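Local coordinates for protein aclacinomycin-N/aclacinomycin-A oxidase (Streptomyces galilaeus, PDB 2IPI) that oxidises the terminal sugar of aclacinomycin N, giving aclacinomycin A and then aclacinomycin Y, with molecular oxygen and a bicovalently attached FAD, at residues 170-175 / 401-406; 412-417 / 492-497; 182-187 / 503-508; 176-181 / 196-201; 374-379 / 446-451. One frame throughout, in Å; residues are numbered along the deposited sequence.

Interaction 1: 170-175 / 401-406; sequences DGVVAD and GKVNSV
Asp175 OD2 is gripped twice: Val172 N, in its own loop, donates to it at 3.0 Å, arriving from above the carboxylate plane, and Arg416 forms a salt bridge to it through NH1. The same NH1 also bonds to Val403 O, so one guanidinium ties 170-175 to 401-406, although no direct hydrogen bond runs between the two. The other oxygen of the acid, OD1, lies 3.8 Å from Val406 CG2, where the two side chains slide past each other in opposite directions.

The rest is close packing of carbon against backbone. Lys402 has its CG anti to the backbone N (chi1 -177°), and this lays CG over the peptide that follows Asp170, 3.7 Å from Asp170 C. Lys402 CB is equally near Gly171 N. Gly171, with a positive phi of 93°, ends the helix 167-170 and brings its CA to 3.9 Å from Val403 N. Beyond it Val172 CG2 meets Val403 CG2 at 4.1 Å, the two branches crossing obliquely.

The contact illustrates how a loop of the FAD-binding PCMH-type region can be joined to the loop following strand 391-398, the strand that carries Tyr397, a proton acceptor of the active site. Val172 is about 8 Å, by its side chain, from the FAD. Since the link passes through a charged pair beside a main-chain carbonyl, its strength probably depends on Asp175 remaining ionised.

Interaction 2: 412-417 / 492-497; sequences ATAQRD and KGNYPR
Ala414 and Asn494 meet where an irregular loop, with an inverse gamma turn centred on Gln415, lies against the turn between helices 486-491 and 495-505. The loop precedes strand 420-428 of the large antiparallel sheet; the helical side belongs to the berberine-like region.

Van der Waals contacts carry the direct meeting. Ala414 points its methyl at the helical turn, and there Lys492 passes with CD 4.3 Å from Ala414 CB. The same CD is 4.4 Å from Gln415 CG, so one methylene brushes two consecutive residues. Lys492, with positive phi (44°), is where helix 486-491 is left behind, and its CB points at the loop.

Polar interactions hold the two partners through third parties, with no hydrogen bond passing directly between them. Lys492 NZ forms a salt bridge with Glu463, and the other oxygen of that carboxylate accepts from Asp417 N, so one acid serves both sides. The arrangement exemplifies how loops near a cofactor can be joined by a shared acid: the side chain of Thr413 is about 9 Å from that of Asn468, an FAD-binding residue.

Asn494 combines both kinds of contact. OD1 is eclipsed with CA (chi2 4°), which leaves ND2 on the other side of CG; ND2 donates to Glu408 O while resting 3.7 Å from Ala414 CB and 3.8 Å from Ala412 CA.

Interaction 3: 182-187 / 503-508; sequences VVVVDA and ARWDPR
Ala187 and Arg508 lose nearly equal surface to one another's segments, and they meet through one carbonyl. Arg508 takes hold of Ala187 O side-on, NE donating at 2.9 Å in a fairly straight bond (161°). NH1 shares the same oxygen at 3.1 Å. The acceptor lies in the guanidinium plane, yet NE stands well above the plane of the carbonyl while NH1 is only slightly tilted from it. A bend at chi3 (133°) turns NE onto this oxygen, and the methylenes before it pass Asp186 O, with Arg508 CG at 3.4 Å. Next to this grip, the Pro507 ring rests on Ala187, with CG 4.1 Å from the alanine CB.

Trp505 is the third principal residue. Its indole runs side by side with Val184, pointing the same way, and CD1 touches Val184 CG1 at 3.9 Å. Between these two ends, water completes the seam. One water donates to both Val185 O and Trp505 O, at 2.7 Å each; another donates to Val185 O and accepts from Arg508 N at 2.9 Å.

Water thus joins the strand end to the helix end, while the direct bonds link the loops that follow. Strand 177-185 belongs to the FAD-binding region and helix 495-505 to the berberine-like one. Val185 packs on Val72 and Met76 of helix 65-78, Val184 on Arg192 and Val194 of the adjacent strand, and Trp505 on Asn204.

Interaction 4: 176-181 / 196-201; sequences HLYAVE and ATSAAD
Ala179 and Thr197 face each other as a non-hydrogen-bonded pair of an antiparallel beta hairpin, followed by Val180 and Ala196 as a hydrogen-bonded pair. In the latter, Val180 N donates to Ala196 O at 2.7 Å, nearly along the C=O axis and almost straight (163°), and Ala196 N returns a bond to Val180 O at 2.9 Å. The hairpin, strands 177-185 and 191-197, closes one edge of the five-stranded sheet of the FAD-binding region. A classic beta bulge interrupts the first strand: Tyr178 and Ala179 both lie opposite Trp226 of the inner neighbour, strand 221-227. On the outer side Ser198 N still reaches Tyr178 O at 2.8 Å, but the bond is bent and weak.

Among the side chains, Tyr178 makes the closest approach. With CG anti to the backbone N (chi1 170°), the Tyr178 ring leans across Thr197, whose OG1 sits over one face, 2.9 Å above the plane and offset toward the rim. The nearest ring atom is Tyr178 CZ, 3.0 Å from Thr197 OG1, a tight approach of a hydroxyl to the aromatic system. The ring also makes a cation-pi contact with Arg228. Val180 and Ala196 project from the other face of the sheet, where Val180 CG1 touches Ala196 CB at 3.9 Å, with Val222 and Leu207 close by.

As the strand pairing runs out, one water bridges the two segments, donating to Leu177 O at 2.6 Å and hydrogen-bonded to Ser198 OG at 2.9 Å.

Interaction 5: 374-379 / 446-451; sequences AAQAAT and REIFAT
Thr379 and Ile448 meet methyl to methyl, the threonine CG2 standing 3.6 Å from the isoleucine CG2 with the side chains crossing at about a right angle. One turn earlier in the same helix, Gln376 lays its methylene against the same residue: CG is 3.9 Å from Ile448 CB and 3.4 Å from Ile448 O. These two contacts, three residues apart, straddle Ile448 from one helical face. Thr379 OG1 lies beside the backbone N (chi1 -70°) and CG2 anti to it, where it meets Ile448. Within the protein the hydroxyl has only weak bonds; Ala375 O in its own helix and Glu447 OE2 across the gap compete for one proton, and the position of that carboxylate oxygen is doubtful. A water hydrogen-bonded to Thr379 OG1 donates to Glu447 O at 2.8 Å.

The C-terminal turn of one helix packs here on the first turns of another. Helix 374-385 links strands 360-368 and 391-398 of the seven-stranded antiparallel sheet, and the last turn of helix 434-448, which follows strand 420-428, comes against it.

Further out, Ile448 is backed by its own neighbour, CG1 resting 3.6 Å above the centre of the Phe449 ring. Tyr445 meets that ring edge-to-face and Pro456 touches it. Trp372 touches Ile448 from the loop before helix 374-385. Elsewhere on that helix, Ala377 packs on Ile269 of helix 262-278.

How the interactions relate
Interactions 3 and 4 share strand 177-185 and lie 18 Å apart, centre to centre, at the five-stranded sheet. Interaction 1 is bonded to interaction 4 through Asp170 O and His176, and to interaction 2 through Arg416. Interactions 1 and 2 thus join the loops between strands 391-398 and 420-428 to the FAD-binding and berberine-like regions. Interactions 2 and 3 both use helix 495-505, tying the C-terminal region to the FAD-binding one. Interaction 5 stands 41 Å from interaction 4, across the chain's centre, among helices by the seven-stranded sheet. Along the chain, interaction 4 falls within the span of interaction 1, interactions 1 and 3 alternate, and 2 and 5 fall within the span of 3.

Interaction 1: 170-175 / 401-406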
# COMPACT_ATOMS: atom_id res chain seq x y z
N ASP A 170 -1.12 2.20 15.75
CA ASP A 170 -1.61 3.56 15.53
C ASP A 170 -2.61 3.68 14.38
O ASP A 170 -3.13 4.80 14.23
CB ASP A 170 -0.45 4.49 15.19
CG ASP A 170 0.64 4.60 16.23
OD1 ASP A 170 0.37 4.46 17.43
OD2 ASP A 170 1.80 4.82 15.81
N GLY A 171 -2.87 2.66 13.60
CA GLY A 171 -3.82 2.62 12.51
C GLY A 171 -3.25 2.94 11.15
O GLY A 171 -2.05 2.89 10.90
N VAL A 172 -4.12 3.28 10.17
CA VAL A 172 -3.65 3.57 8.81
C VAL A 172 -2.89 4.89 8.82
O VAL A 172 -2.95 5.60 9.82
CB VAL A 172 -4.87 3.53 7.87
CG1 VAL A 172 -4.94 4.65 6.85
CG2 VAL A 172 -4.86 2.16 7.19
N VAL A 173 -2.14 5.19 7.76
CA VAL A 173 -1.43 6.48 7.74
C VAL A 173 -2.46 7.59 7.63
O VAL A 173 -2.34 8.65 8.24
CB VAL A 173 -0.41 6.50 6.60
CG1 VAL A 173 -1.12 6.53 5.25
CG2 VAL A 173 0.55 7.66 6.73
N ALA A 174 -3.52 7.34 6.86
CA ALA A 174 -4.58 8.29 6.59
C ALA A 174 -5.46 8.57 7.81
O ALA A 174 -6.32 9.47 7.77
CB ALA A 174 -5.41 7.80 5.43
N ASP A 175 -5.23 7.82 8.88
CA ASP A 175 -5.77 8.08 10.19
C ASP A 175 -5.07 9.22 10.92
O ASP A 175 -5.39 9.49 12.08
CB ASP A 175 -5.70 6.79 11.04
CG ASP A 175 -6.84 5.87 10.62
OD1 ASP A 175 -7.81 6.45 10.10
OD2 ASP A 175 -6.77 4.63 10.79
N GLY A 401 -5.97 -4.38 14.69
CA GLY A 401 -5.41 -3.43 15.66
C GLY A 401 -6.27 -2.18 15.76
O GLY A 401 -7.50 -2.17 15.72
N LYS A 402 -5.57 -1.05 15.89
CA LYS A 402 -6.18 0.26 15.92
C LYS A 402 -6.91 0.58 14.61
O LYS A 402 -7.83 1.40 14.65
CB LYS A 402 -5.11 1.30 16.24
CG LYS A 402 -5.58 2.73 16.39
CD LYS A 402 -5.88 3.09 17.83
CE LYS A 402 -4.57 3.26 18.61
NZ LYS A 402 -4.89 3.37 20.08
N VAL A 403 -6.52 0.02 13.48
CA VAL A 403 -7.26 0.34 12.24
C VAL A 403 -8.73 0.02 12.39
O VAL A 403 -9.59 0.64 11.77
CB VAL A 403 -6.71 -0.42 11.02
CG1 VAL A 403 -6.95 -1.91 11.13
CG2 VAL A 403 -7.34 0.12 9.74
N ASN A 404 -9.03 -1.00 13.21
CA ASN A 404 -10.40 -1.49 13.32
C ASN A 404 -11.24 -0.70 14.30
O ASN A 404 -12.33 -1.14 14.68
CB ASN A 404 -10.38 -2.98 13.74
CG ASN A 404 -9.96 -3.88 12.60
OD1 ASN A 404 -9.53 -3.43 11.53
ND2 ASN A 404 -10.08 -5.19 12.80
N SER A 405 -10.73 0.44 14.71
CA SER A 405 -11.32 1.28 15.74
C SER A 405 -12.07 2.44 15.08
O SER A 405 -12.95 3.04 15.70
CB SER A 405 -10.28 1.84 16.71
OG SER A 405 -9.26 0.91 17.09
N VAL A 406 -11.75 2.74 13.84
CA VAL A 406 -12.43 3.75 13.04
C VAL A 406 -13.66 3.20 12.34
O VAL A 406 -13.58 2.14 11.71
CB VAL A 406 -11.46 4.25 11.95
CG1 VAL A 406 -12.12 5.30 11.07
CG2 VAL A 406 -10.18 4.78 12.58

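Interaction 2: 412-417 / 492-497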
# COMPACT_ATOMS: atom_id res chain seq x y z
N ALA A 412 -12.12 6.97 3.68
CA ALA A 412 -12.33 6.31 2.40
C ALA A 412 -11.50 5.03 2.32
O ALA A 412 -11.26 4.49 1.24
CB ALA A 412 -12.02 7.21 1.20
N THR A 413 -11.04 4.58 3.48
CA THR A 413 -10.56 3.23 3.69
C THR A 413 -11.61 2.48 4.52
O THR A 413 -11.70 2.65 5.75
CB THR A 413 -9.21 3.11 4.41
OG1 THR A 413 -9.33 3.45 5.78
CG2 THR A 413 -8.22 4.07 3.80
N ALA A 414 -12.38 1.69 3.79
CA ALA A 414 -13.55 1.03 4.36
C ALA A 414 -13.19 -0.18 5.20
O ALA A 414 -13.82 -0.45 6.23
CB ALA A 414 -14.50 0.62 3.25
N GLN A 415 -12.18 -0.93 4.78
CA GLN A 415 -11.90 -2.22 5.41
C GLN A 415 -11.47 -2.06 6.86
O GLN A 415 -10.30 -1.97 7.17
CB GLN A 415 -10.83 -2.94 4.58
CG GLN A 415 -11.35 -3.42 3.24
CD GLN A 415 -11.15 -2.42 2.11
OE1 GLN A 415 -11.51 -2.68 0.95
NE2 GLN A 415 -10.57 -1.26 2.42
N ARG A 416 -12.44 -2.02 7.78
CA ARG A 416 -12.09 -1.81 9.18
C ARG A 416 -12.47 -2.98 10.07
O ARG A 416 -12.80 -2.78 11.23
CB ARG A 416 -12.72 -0.49 9.68
CG ARG A 416 -12.24 0.70 8.87
CD ARG A 416 -10.76 1.04 9.10
NE ARG A 416 -10.46 2.35 8.52
CZ ARG A 416 -9.52 3.18 8.98
NH1 ARG A 416 -8.80 2.84 10.03
NH2 ARG A 416 -9.33 4.36 8.38
N ASP A 417 -12.43 -4.22 9.57
CA ASP A 417 -12.71 -5.34 10.49
C ASP A 417 -12.09 -6.61 9.90
O ASP A 417 -12.75 -7.64 9.81
CB ASP A 417 -14.19 -5.50 10.76
CG ASP A 417 -14.61 -6.59 11.72
OD1 ASP A 417 -15.51 -7.39 11.39
OD2 ASP A 417 -14.05 -6.72 12.83
N LYS A 492 -16.16 -1.18 -0.93
CA LYS A 492 -17.43 -1.58 -0.35
C LYS A 492 -18.45 -0.45 -0.42
O LYS A 492 -18.53 0.22 -1.44
CB LYS A 492 -17.22 -2.04 1.10
CG LYS A 492 -16.25 -3.23 1.12
CD LYS A 492 -15.67 -3.41 2.52
CE LYS A 492 -16.71 -3.91 3.52
NZ LYS A 492 -16.39 -5.20 4.18
N GLY A 493 -19.23 -0.21 0.63
CA GLY A 493 -20.27 0.80 0.59
C GLY A 493 -19.82 2.23 0.43
O GLY A 493 -20.65 3.14 0.42
N ASN A 494 -18.51 2.45 0.32
CA ASN A 494 -17.97 3.81 0.26
C ASN A 494 -17.93 4.39 -1.14
O ASN A 494 -17.75 5.60 -1.28
CB ASN A 494 -16.56 3.81 0.86
CG ASN A 494 -16.63 4.05 2.36
OD1 ASN A 494 -17.70 4.14 2.96
ND2 ASN A 494 -15.44 4.17 2.97
N TYR A 495 -18.09 3.56 -2.16
CA TYR A 495 -17.96 4.01 -3.53
C TYR A 495 -18.90 5.12 -3.97
O TYR A 495 -18.42 6.04 -4.66
CB TYR A 495 -18.20 2.83 -4.50
CG TYR A 495 -17.71 3.08 -5.90
CD1 TYR A 495 -18.61 2.99 -6.97
CD2 TYR A 495 -16.38 3.40 -6.18
CE1 TYR A 495 -18.17 3.22 -8.26
CE2 TYR A 495 -15.95 3.62 -7.48
CZ TYR A 495 -16.86 3.53 -8.52
OH TYR A 495 -16.46 3.73 -9.82
N PRO A 496 -20.18 5.08 -3.63
CA PRO A 496 -21.06 6.16 -4.14
C PRO A 496 -20.56 7.52 -3.67
O PRO A 496 -20.46 8.50 -4.41
CB PRO A 496 -22.41 5.83 -3.53
CG PRO A 496 -22.36 4.36 -3.26
CD PRO A 496 -20.94 4.14 -2.80
N ARG A 497 -20.21 7.58 -2.38
CA ARG A 497 -19.70 8.82 -1.81
C ARG A 497 -18.44 9.28 -2.52
O ARG A 497 -18.24 10.47 -2.74
CB ARG A 497 -19.42 8.64 -0.31

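Interaction 3: 182-187 / 503-508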
# COMPACT_ATOMS: atom_id res chain seq x y z
N VAL A 182 -4.04 20.22 -3.29
CA VAL A 182 -4.31 19.52 -4.54
C VAL A 182 -4.41 20.47 -5.73
O VAL A 182 -4.83 21.62 -5.57
CB VAL A 182 -5.64 18.74 -4.46
CG1 VAL A 182 -5.68 17.63 -5.50
CG2 VAL A 182 -5.85 18.16 -3.06
N VAL A 183 -4.04 19.99 -6.91
CA VAL A 183 -4.36 20.74 -8.12
C VAL A 183 -5.50 19.97 -8.82
O VAL A 183 -5.34 18.81 -9.21
CB VAL A 183 -3.17 20.96 -9.05
CG1 VAL A 183 -3.58 21.55 -10.39
CG2 VAL A 183 -2.14 21.89 -8.40
N VAL A 184 -6.63 20.65 -8.94
CA VAL A 184 -7.86 20.19 -9.57
C VAL A 184 -8.21 21.02 -10.81
O VAL A 184 -7.60 22.06 -11.06
CB VAL A 184 -8.99 20.26 -8.55
CG1 VAL A 184 -8.72 19.30 -7.38
CG2 VAL A 184 -9.17 21.67 -8.00
N VAL A 185 -9.15 20.54 -11.63
CA VAL A 185 -9.53 21.25 -12.85
C VAL A 185 -11.04 21.51 -12.82
O VAL A 185 -11.82 20.63 -12.47
CB VAL A 185 -9.14 20.50 -14.13
CG1 VAL A 185 -9.76 21.17 -15.36
CG2 VAL A 185 -7.63 20.40 -14.27
N ASP A 186 -11.37 22.74 -13.16
CA ASP A 186 -12.65 23.38 -13.26
C ASP A 186 -13.59 22.73 -14.27
O ASP A 186 -13.08 22.16 -15.22
CB ASP A 186 -12.46 24.84 -13.75
CG ASP A 186 -12.84 25.77 -12.61
OD1 ASP A 186 -13.55 25.28 -11.70
OD2 ASP A 186 -12.42 26.94 -12.64
N ALA A 187 -14.89 22.89 -14.06
CA ALA A 187 -15.89 22.59 -15.08
C ALA A 187 -15.62 23.43 -16.33
O ALA A 187 -15.86 22.96 -17.44
CB ALA A 187 -17.30 22.83 -14.56
N ALA A 503 -17.18 13.76 -9.39
CA ALA A 503 -17.99 14.68 -10.16
C ALA A 503 -17.83 16.14 -9.80
O ALA A 503 -17.97 17.06 -10.63
CB ALA A 503 -19.43 14.24 -9.92
N ARG A 504 -17.54 16.41 -8.52
CA ARG A 504 -17.43 17.79 -8.07
C ARG A 504 -16.04 18.35 -8.34
O ARG A 504 -15.89 19.48 -8.82
CB ARG A 504 -17.75 17.89 -6.57
N TRP A 505 -15.00 17.56 -8.04
CA TRP A 505 -13.67 18.16 -8.15
C TRP A 505 -12.93 17.80 -9.43
O TRP A 505 -11.92 18.44 -9.74
CB TRP A 505 -12.87 17.77 -6.89
CG TRP A 505 -12.96 18.85 -5.85
CD1 TRP A 505 -12.21 19.99 -5.81
CD2 TRP A 505 -13.84 18.90 -4.72
NE1 TRP A 505 -12.57 20.74 -4.73
CE2 TRP A 505 -13.56 20.10 -4.04
CE3 TRP A 505 -14.83 18.05 -4.22
CZ2 TRP A 505 -14.24 20.47 -2.88
CZ3 TRP A 505 -15.50 18.41 -3.07
CH2 TRP A 505 -15.21 19.61 -2.41
N ASP A 506 -13.43 16.83 -10.20
CA ASP A 506 -12.93 16.50 -11.53
C ASP A 506 -14.08 16.28 -12.51
O ASP A 506 -14.21 15.19 -13.06
CB ASP A 506 -12.05 15.25 -11.51
CG ASP A 506 -11.25 15.00 -12.77
OD1 ASP A 506 -10.95 15.91 -13.57
OD2 ASP A 506 -10.90 13.81 -12.99
N PRO A 507 -14.92 17.28 -12.76
CA PRO A 507 -16.04 17.13 -13.70
C PRO A 507 -15.65 16.77 -15.13
O PRO A 507 -16.40 16.04 -15.78
CB PRO A 507 -16.69 18.52 -13.73
CG PRO A 507 -15.87 19.42 -12.89
CD PRO A 507 -14.89 18.60 -12.12
N ARG A 508 -14.55 17.26 -15.67
CA ARG A 508 -14.04 16.97 -16.99
C ARG A 508 -13.28 15.64 -17.06
O ARG A 508 -12.70 15.38 -18.12
CB ARG A 508 -13.09 18.08 -17.46
CG ARG A 508 -13.51 19.52 -17.25
CD ARG A 508 -12.93 20.43 -18.33
NE ARG A 508 -13.97 21.30 -18.86
CZ ARG A 508 -14.21 21.53 -20.14
NH1 ARG A 508 -15.20 22.36 -20.46
NH2 ARG A 508 -13.48 20.96 -21.08
O HOH W 1 -9.84 18.22 -11.01
O HOH W 2 -12.30 18.70 -14.62
O HOH W 3 -12.42 21.07 -9.83

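Interaction 4: 176-181 / 196-201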
# COMPACT_ATOMS: atom_id res chain seq x y z
N HIS A 176 -4.11 9.85 10.23
CA HIS A 176 -3.31 10.95 10.76
C HIS A 176 -3.19 12.05 9.72
O HIS A 176 -2.34 12.94 9.75
CB HIS A 176 -1.93 10.44 11.22
CG HIS A 176 -2.10 9.41 12.31
ND1 HIS A 176 -2.12 9.72 13.65
CD2 HIS A 176 -2.29 8.06 12.24
CE1 HIS A 176 -2.29 8.61 14.35
NE2 HIS A 176 -2.40 7.58 13.51
N LEU A 177 -4.08 12.00 8.73
CA LEU A 177 -4.16 13.02 7.69
C LEU A 177 -5.04 14.19 8.13
O LEU A 177 -6.25 14.00 8.34
CB LEU A 177 -4.82 12.44 6.44
CG LEU A 177 -4.66 13.15 5.11
CD1 LEU A 177 -3.21 13.41 4.74
CD2 LEU A 177 -5.31 12.30 4.02
N TYR A 178 -4.44 15.36 8.28
CA TYR A 178 -5.18 16.57 8.60
C TYR A 178 -5.62 17.29 7.33
O TYR A 178 -6.78 17.71 7.23
CB TYR A 178 -4.34 17.52 9.46
CG TYR A 178 -4.97 18.90 9.61
CD1 TYR A 178 -4.40 20.01 9.02
CD2 TYR A 178 -6.14 19.06 10.36
CE1 TYR A 178 -4.98 21.26 9.15
CE2 TYR A 178 -6.73 20.31 10.50
CZ TYR A 178 -6.14 21.39 9.89
OH TYR A 178 -6.72 22.64 10.03
N ALA A 179 -4.73 17.45 6.35
CA ALA A 179 -5.12 18.27 5.20
C ALA A 179 -4.36 17.92 3.93
O ALA A 179 -3.28 17.32 3.98
CB ALA A 179 -4.90 19.74 5.52
N VAL A 180 -4.93 18.31 2.79
CA VAL A 180 -4.23 18.07 1.54
C VAL A 180 -4.35 19.27 0.60
O VAL A 180 -5.42 19.85 0.48
CB VAL A 180 -4.80 16.78 0.89
CG1 VAL A 180 -6.26 16.98 0.53
CG2 VAL A 180 -3.99 16.35 -0.31
N GLU A 181 -3.23 19.60 -0.02
CA GLU A 181 -3.12 20.60 -1.08
C GLU A 181 -3.11 19.88 -2.42
O GLU A 181 -2.28 19.00 -2.63
CB GLU A 181 -1.86 21.46 -0.92
CG GLU A 181 -1.96 22.55 0.11
CD GLU A 181 -0.72 22.82 0.92
OE1 GLU A 181 0.43 22.85 0.47
OE2 GLU A 181 -0.95 23.03 2.13
N ALA A 196 -7.72 21.35 1.25
CA ALA A 196 -8.79 20.56 1.82
C ALA A 196 -8.36 20.00 3.17
O ALA A 196 -7.34 19.33 3.25
CB ALA A 196 -9.18 19.48 0.83
N THR A 197 -9.16 20.30 4.18
CA THR A 197 -8.75 19.98 5.56
C THR A 197 -9.80 19.09 6.20
O THR A 197 -10.89 18.91 5.66
CB THR A 197 -8.53 21.31 6.31
OG1 THR A 197 -7.47 21.21 7.26
CG2 THR A 197 -9.77 21.65 7.12
N SER A 198 -9.51 18.51 7.36
CA SER A 198 -10.43 17.60 8.02
C SER A 198 -11.34 18.33 9.01
O SER A 198 -12.05 17.67 9.77
CB SER A 198 -9.65 16.51 8.75
OG SER A 198 -8.97 17.03 9.88
N ALA A 199 -11.33 19.66 8.99
CA ALA A 199 -12.20 20.41 9.91
C ALA A 199 -13.66 20.26 9.52
O ALA A 199 -14.03 20.41 8.36
CB ALA A 199 -11.80 21.87 9.94
N ALA A 200 -14.50 19.96 10.52
CA ALA A 200 -15.93 19.76 10.29
C ALA A 200 -16.55 20.90 9.49
O ALA A 200 -17.46 20.63 8.69
CB ALA A 200 -16.64 19.59 11.62
N ASP A 201 -16.07 22.13 9.66
CA ASP A 201 -16.63 23.31 9.01
C ASP A 201 -15.98 23.65 7.67
O ASP A 201 -16.23 24.73 7.11
CB ASP A 201 -16.51 24.51 9.96
CG ASP A 201 -15.08 24.85 10.34
OD1 ASP A 201 -14.86 25.28 11.50
OD2 ASP A 201 -14.16 24.71 9.51
O HOH W 4 -7.38 14.68 10.60

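Interaction 5: 374-379 / 446-451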
# COMPACT_ATOMS: atom_id res chain seq x y z
N ALA A 374 -9.97 -24.98 5.48
CA ALA A 374 -9.22 -26.20 5.26
C ALA A 374 -8.78 -26.32 3.80
O ALA A 374 -7.64 -26.63 3.48
CB ALA A 374 -10.02 -27.44 5.64
N ALA A 375 -9.72 -26.06 2.90
CA ALA A 375 -9.49 -26.22 1.46
C ALA A 375 -8.56 -25.15 0.91
O ALA A 375 -7.68 -25.45 0.10
CB ALA A 375 -10.82 -26.19 0.73
N GLN A 376 -8.74 -23.90 1.34
CA GLN A 376 -7.87 -22.83 0.86
C GLN A 376 -6.43 -23.08 1.29
O GLN A 376 -5.49 -22.96 0.50
CB GLN A 376 -8.37 -21.47 1.35
CG GLN A 376 -9.60 -20.96 0.59
CD GLN A 376 -10.31 -19.82 1.30
OE1 GLN A 376 -10.63 -18.81 0.66
NE2 GLN A 376 -10.57 -19.97 2.60
N ALA A 377 -6.22 -23.47 2.54
CA ALA A 377 -4.88 -23.82 3.01
C ALA A 377 -4.23 -24.86 2.10
O ALA A 377 -3.02 -24.81 1.86
CB ALA A 377 -4.95 -24.33 4.44
N ALA A 378 -5.07 -25.76 1.61
CA ALA A 378 -4.61 -26.88 0.80
C ALA A 378 -4.28 -26.45 -0.63
O ALA A 378 -3.36 -27.00 -1.23
CB ALA A 378 -5.64 -28.00 0.80
N THR A 379 -5.04 -25.49 -1.14
CA THR A 379 -4.81 -24.83 -2.42
C THR A 379 -3.43 -24.17 -2.39
O THR A 379 -2.63 -24.29 -3.32
CB THR A 379 -5.88 -23.76 -2.72
OG1 THR A 379 -7.14 -24.40 -2.99
CG2 THR A 379 -5.53 -22.96 -3.96
N ARG A 446 -7.62 -17.40 -8.18
CA ARG A 446 -8.96 -17.86 -8.52
C ARG A 446 -9.33 -19.11 -7.73
O ARG A 446 -10.46 -19.35 -7.32
CB ARG A 446 -9.08 -18.12 -10.02
N GLU A 447 -8.32 -19.96 -7.54
CA GLU A 447 -8.57 -21.22 -6.84
C GLU A 447 -8.80 -21.01 -5.36
O GLU A 447 -9.69 -21.65 -4.78
CB GLU A 447 -7.38 -22.14 -7.10
CG GLU A 447 -7.70 -23.62 -7.14
CD GLU A 447 -6.41 -24.42 -7.13
OE1 GLU A 447 -5.83 -24.59 -8.22
OE2 GLU A 447 -6.01 -24.84 -6.02
N ILE A 448 -8.05 -20.14 -4.66
CA ILE A 448 -8.49 -20.01 -3.27
C ILE A 448 -9.73 -19.13 -3.16
O ILE A 448 -10.37 -19.10 -2.10
CB ILE A 448 -7.43 -19.51 -2.28
CG1 ILE A 448 -7.73 -18.11 -1.74
CG2 ILE A 448 -6.02 -19.62 -2.83
CD1 ILE A 448 -6.58 -17.18 -1.97
N PHE A 449 -10.13 -18.39 -4.19
CA PHE A 449 -11.35 -17.58 -4.00
C PHE A 449 -12.48 -18.10 -4.90
O PHE A 449 -13.48 -17.43 -5.11
CB PHE A 449 -11.08 -16.10 -4.27
CG PHE A 449 -10.27 -15.49 -3.13
CD1 PHE A 449 -10.78 -15.49 -1.84
CD2 PHE A 449 -9.02 -14.94 -3.37
CE1 PHE A 449 -10.07 -14.94 -0.78
CE2 PHE A 449 -8.30 -14.38 -2.32
CZ PHE A 449 -8.83 -14.40 -1.05
N ALA A 450 -12.22 -19.31 -5.36
CA ALA A 450 -13.05 -20.07 -6.27
C ALA A 450 -14.49 -20.19 -5.82
O ALA A 450 -15.39 -20.22 -6.67
CB ALA A 450 -12.44 -21.47 -6.46
N THR A 451 -14.78 -20.28 -4.52
CA THR A 451 -16.18 -20.46 -4.15
C THR A 451 -17.00 -19.20 -4.37
O THR A 451 -18.22 -19.16 -4.22
CB THR A 451 -16.32 -20.90 -2.68
OG1 THR A 451 -17.65 -21.41 -2.54
CG2 THR A 451 -16.15 -19.73 -1.74
O HOH W 5 -9.27 -23.33 -2.59